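Long-range contact in centrosomal protein of 192 kDa (Homo sapiens, PDB 6FVI), which acts as a centrosomal scaffold that activates AURKA and PLK1 and is required for centrosome maturation and bipolar spindle assembly, here represented by its seventh PapD-like (ASH) domain: residues 61-65 with 75-81. Numbering follows the deposited sequence.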
loop_
_atom_site.group_PDB
_atom_site.type_symbol
_atom_site.label_atom_id
_atom_site.label_comp_id
_atom_site.label_asym_id
_atom_site.label_seq_id
_atom_site.Cartn_x
_atom_site.Cartn_y
_atom_site.Cartn_z
ATOM N N ALA A 61 0.206 -6.714 -8.685
ATOM C CA ALA A 61 0.302 -6.921 -10.136
ATOM C C ALA A 61 0.990 -5.679 -10.665
ATOM O O ALA A 61 1.056 -4.658 -9.966
ATOM C CB ALA A 61 -1.065 -7.065 -10.759
ATOM N N PRO A 62 1.444 -5.717 -11.914
ATOM C CA PRO A 62 2.104 -4.535 -12.481
ATOM C C PRO A 62 1.145 -3.355 -12.550
ATOM O O PRO A 62 -0.069 -3.517 -12.487
ATOM C CB PRO A 62 2.530 -4.999 -13.880
ATOM C CG PRO A 62 2.722 -6.475 -13.702
ATOM C CD PRO A 62 1.572 -6.876 -12.815
ATOM N N PRO A 63 1.667 -2.155 -12.718
ATOM C CA PRO A 63 0.765 -1.007 -12.855
ATOM C C PRO A 63 -0.203 -1.196 -13.988
ATOM O O PRO A 63 0.161 -1.744 -15.036
ATOM C CB PRO A 63 1.731 0.156 -13.165
ATOM C CG PRO A 63 3.068 -0.307 -12.681
ATOM C CD PRO A 63 3.076 -1.767 -12.919
ATOM N N TYR A 64 -1.410 -0.708 -13.795
ATOM C CA TYR A 64 -2.401 -0.660 -14.837
ATOM C C TYR A 64 -2.591 0.770 -15.267
ATOM O O TYR A 64 -2.549 1.702 -14.446
ATOM C CB TYR A 64 -3.726 -1.343 -14.413
ATOM C CG TYR A 64 -4.416 -0.751 -13.219
ATOM C CD1 TYR A 64 -4.037 -1.104 -11.922
ATOM C CD2 TYR A 64 -5.464 0.131 -13.357
ATOM C CE1 TYR A 64 -4.685 -0.586 -10.822
ATOM C CE2 TYR A 64 -6.121 0.666 -12.274
ATOM C CZ TYR A 64 -5.730 0.285 -10.992
ATOM O OH TYR A 64 -6.357 0.801 -9.886
ATOM N N VAL A 65 -2.741 0.983 -16.582
ATOM C CA VAL A 65 -2.596 2.301 -17.157
ATOM C C VAL A 65 -3.691 2.543 -18.179
ATOM O O VAL A 65 -3.911 1.730 -19.083
ATOM C CB VAL A 65 -1.215 2.475 -17.807
ATOM C CG1 VAL A 65 -0.957 3.945 -18.100
ATOM C CG2 VAL A 65 -0.128 1.903 -16.911
ATOM N N PHE A 75 -4.092 -1.054 -20.006
ATOM C CA PHE A 75 -2.936 -1.909 -20.241
ATOM C C PHE A 75 -2.192 -2.162 -18.937
ATOM O O PHE A 75 -2.440 -1.507 -17.929
ATOM C CB PHE A 75 -1.999 -1.256 -21.243
ATOM C CG PHE A 75 -2.646 -1.009 -22.571
ATOM C CD1 PHE A 75 -3.179 -2.029 -23.340
ATOM C CD2 PHE A 75 -2.791 0.250 -23.015
ATOM C CE1 PHE A 75 -3.798 -1.766 -24.542
ATOM C CE2 PHE A 75 -3.384 0.526 -24.225
ATOM C CZ PHE A 75 -3.891 -0.493 -24.969
ATOM N N ARG A 76 -1.287 -3.130 -18.971
ATOM C CA ARG A 76 -0.306 -3.298 -17.903
ATOM C C ARG A 76 1.027 -2.725 -18.341
ATOM O O ARG A 76 1.506 -3.009 -19.452
ATOM C CB ARG A 76 -0.113 -4.762 -17.551
ATOM C CG ARG A 76 -1.271 -5.430 -16.874
ATOM C CD ARG A 76 -1.435 -5.056 -15.418
ATOM N NE ARG A 76 -2.469 -5.889 -14.804
ATOM C CZ ARG A 76 -3.037 -5.650 -13.638
ATOM N NH1 ARG A 76 -2.654 -4.635 -12.917
ATOM N NH2 ARG A 76 -3.994 -6.444 -13.191
ATOM N N ALA A 77 1.653 -1.922 -17.487
ATOM C CA ALA A 77 2.997 -1.448 -17.795
ATOM C C ALA A 77 3.973 -2.616 -17.729
ATOM O O ALA A 77 3.800 -3.550 -16.939
ATOM C CB ALA A 77 3.419 -0.368 -16.830
ATOM N N THR A 78 5.039 -2.524 -18.520
ATOM C CA THR A 78 6.086 -3.557 -18.555
ATOM C C THR A 78 7.279 -3.169 -17.663
ATOM O O THR A 78 8.315 -3.818 -17.701
ATOM C CB THR A 78 6.572 -3.770 -19.983
ATOM O OG1 THR A 78 7.106 -2.526 -20.445
ATOM C CG2 THR A 78 5.444 -4.242 -20.875
ATOM N N TYR A 79 7.121 -2.113 -16.884
ATOM C CA TYR A 79 8.161 -1.596 -16.016
ATOM C C TYR A 79 7.503 -1.100 -14.732
ATOM O O TYR A 79 6.297 -0.920 -14.645
ATOM C CB TYR A 79 8.929 -0.459 -16.732
ATOM C CG TYR A 79 8.065 0.739 -17.046
ATOM C CD1 TYR A 79 7.290 0.800 -18.202
ATOM C CD2 TYR A 79 7.990 1.821 -16.168
ATOM C CE1 TYR A 79 6.463 1.903 -18.460
ATOM C CE2 TYR A 79 7.190 2.913 -16.415
ATOM C CZ TYR A 79 6.443 2.958 -17.567
ATOM O OH TYR A 79 5.701 4.065 -17.805
ATOM N N ALA A 80 8.350 -0.855 -13.735
ATOM C CA ALA A 80 7.883 -0.374 -12.435
ATOM C C ALA A 80 7.743 1.134 -12.478
ATOM O O ALA A 80 8.681 1.887 -12.358
ATOM C CB ALA A 80 8.826 -0.804 -11.346
ATOM N N ALA A 81 6.540 1.594 -12.683
ATOM C CA ALA A 81 6.246 3.021 -12.648
ATOM C C ALA A 81 6.266 3.590 -11.236
ATOM O O ALA A 81 6.491 4.777 -11.061
ATOM C CB ALA A 81 4.922 3.295 -13.301
#
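The short strand 75-76 closes an antiparallel beta hairpin against the end of strand 53-66 in this PapD-like (ASH) domain, and Val-65 faces Phe-75 as its hydrogen-bonded pair. Two backbone bonds define that pair: Val-65 N to Phe-75 O (2.8 Å) and Phe-75 N to Val-65 O (2.9 Å). Tyr-64 and Arg-76 follow as the non-hydrogen-bonded pair, and Ala-77 N to Pro-63 O (2.9 Å) carries the pairing one step past the strand. Having no N-H, Pro-63 can answer only through its carbonyl, which also receives a CA-H...O contact from Arg-76.

Arg-76 reaches back along 61-65. CG is anti to its carbonyl carbon (chi1 -69°) and the chain bends at chi2, which brings NH1 to Pro-62 O at 2.8 Å. The donor approaches almost head-on to the carbonyl, yet the N-H...O angle of 133° marks a bent bond, with the oxygen tilted out of the guanidinium plane. Ala-61 CB lies over one guanidinium face, toward its rim, 3.6 Å from Arg-76 NH1. Tyr-64 CB lies obliquely against NH1, its ring plane at 89° to the guanidinium.

The Pro-63 ring wedges into the curve of 77-81, with CB 4.1 Å from Ala-77 CB and CG 4.1 Å from Ala-81 CB; CG and CD also rest against Tyr-79 O. A glycine in place of Pro-63 would probably leave the methyls of Ala-77 and Ala-81 without the ring they pack on and free the 62-64 backbone to flex. Ala-77 CB also sits over one face of the Tyr-79 ring, whose hydroxyl bonds to Arg-106 N and Tyr-111 OH.

Strand 109-121 flanks segment 61-65: Tyr-64 bonds to Ala-112 through the backbone, Gln-113 NE2 donates to Ala-61 O, and Val-65 and Ala-81 both pack on Tyr-111.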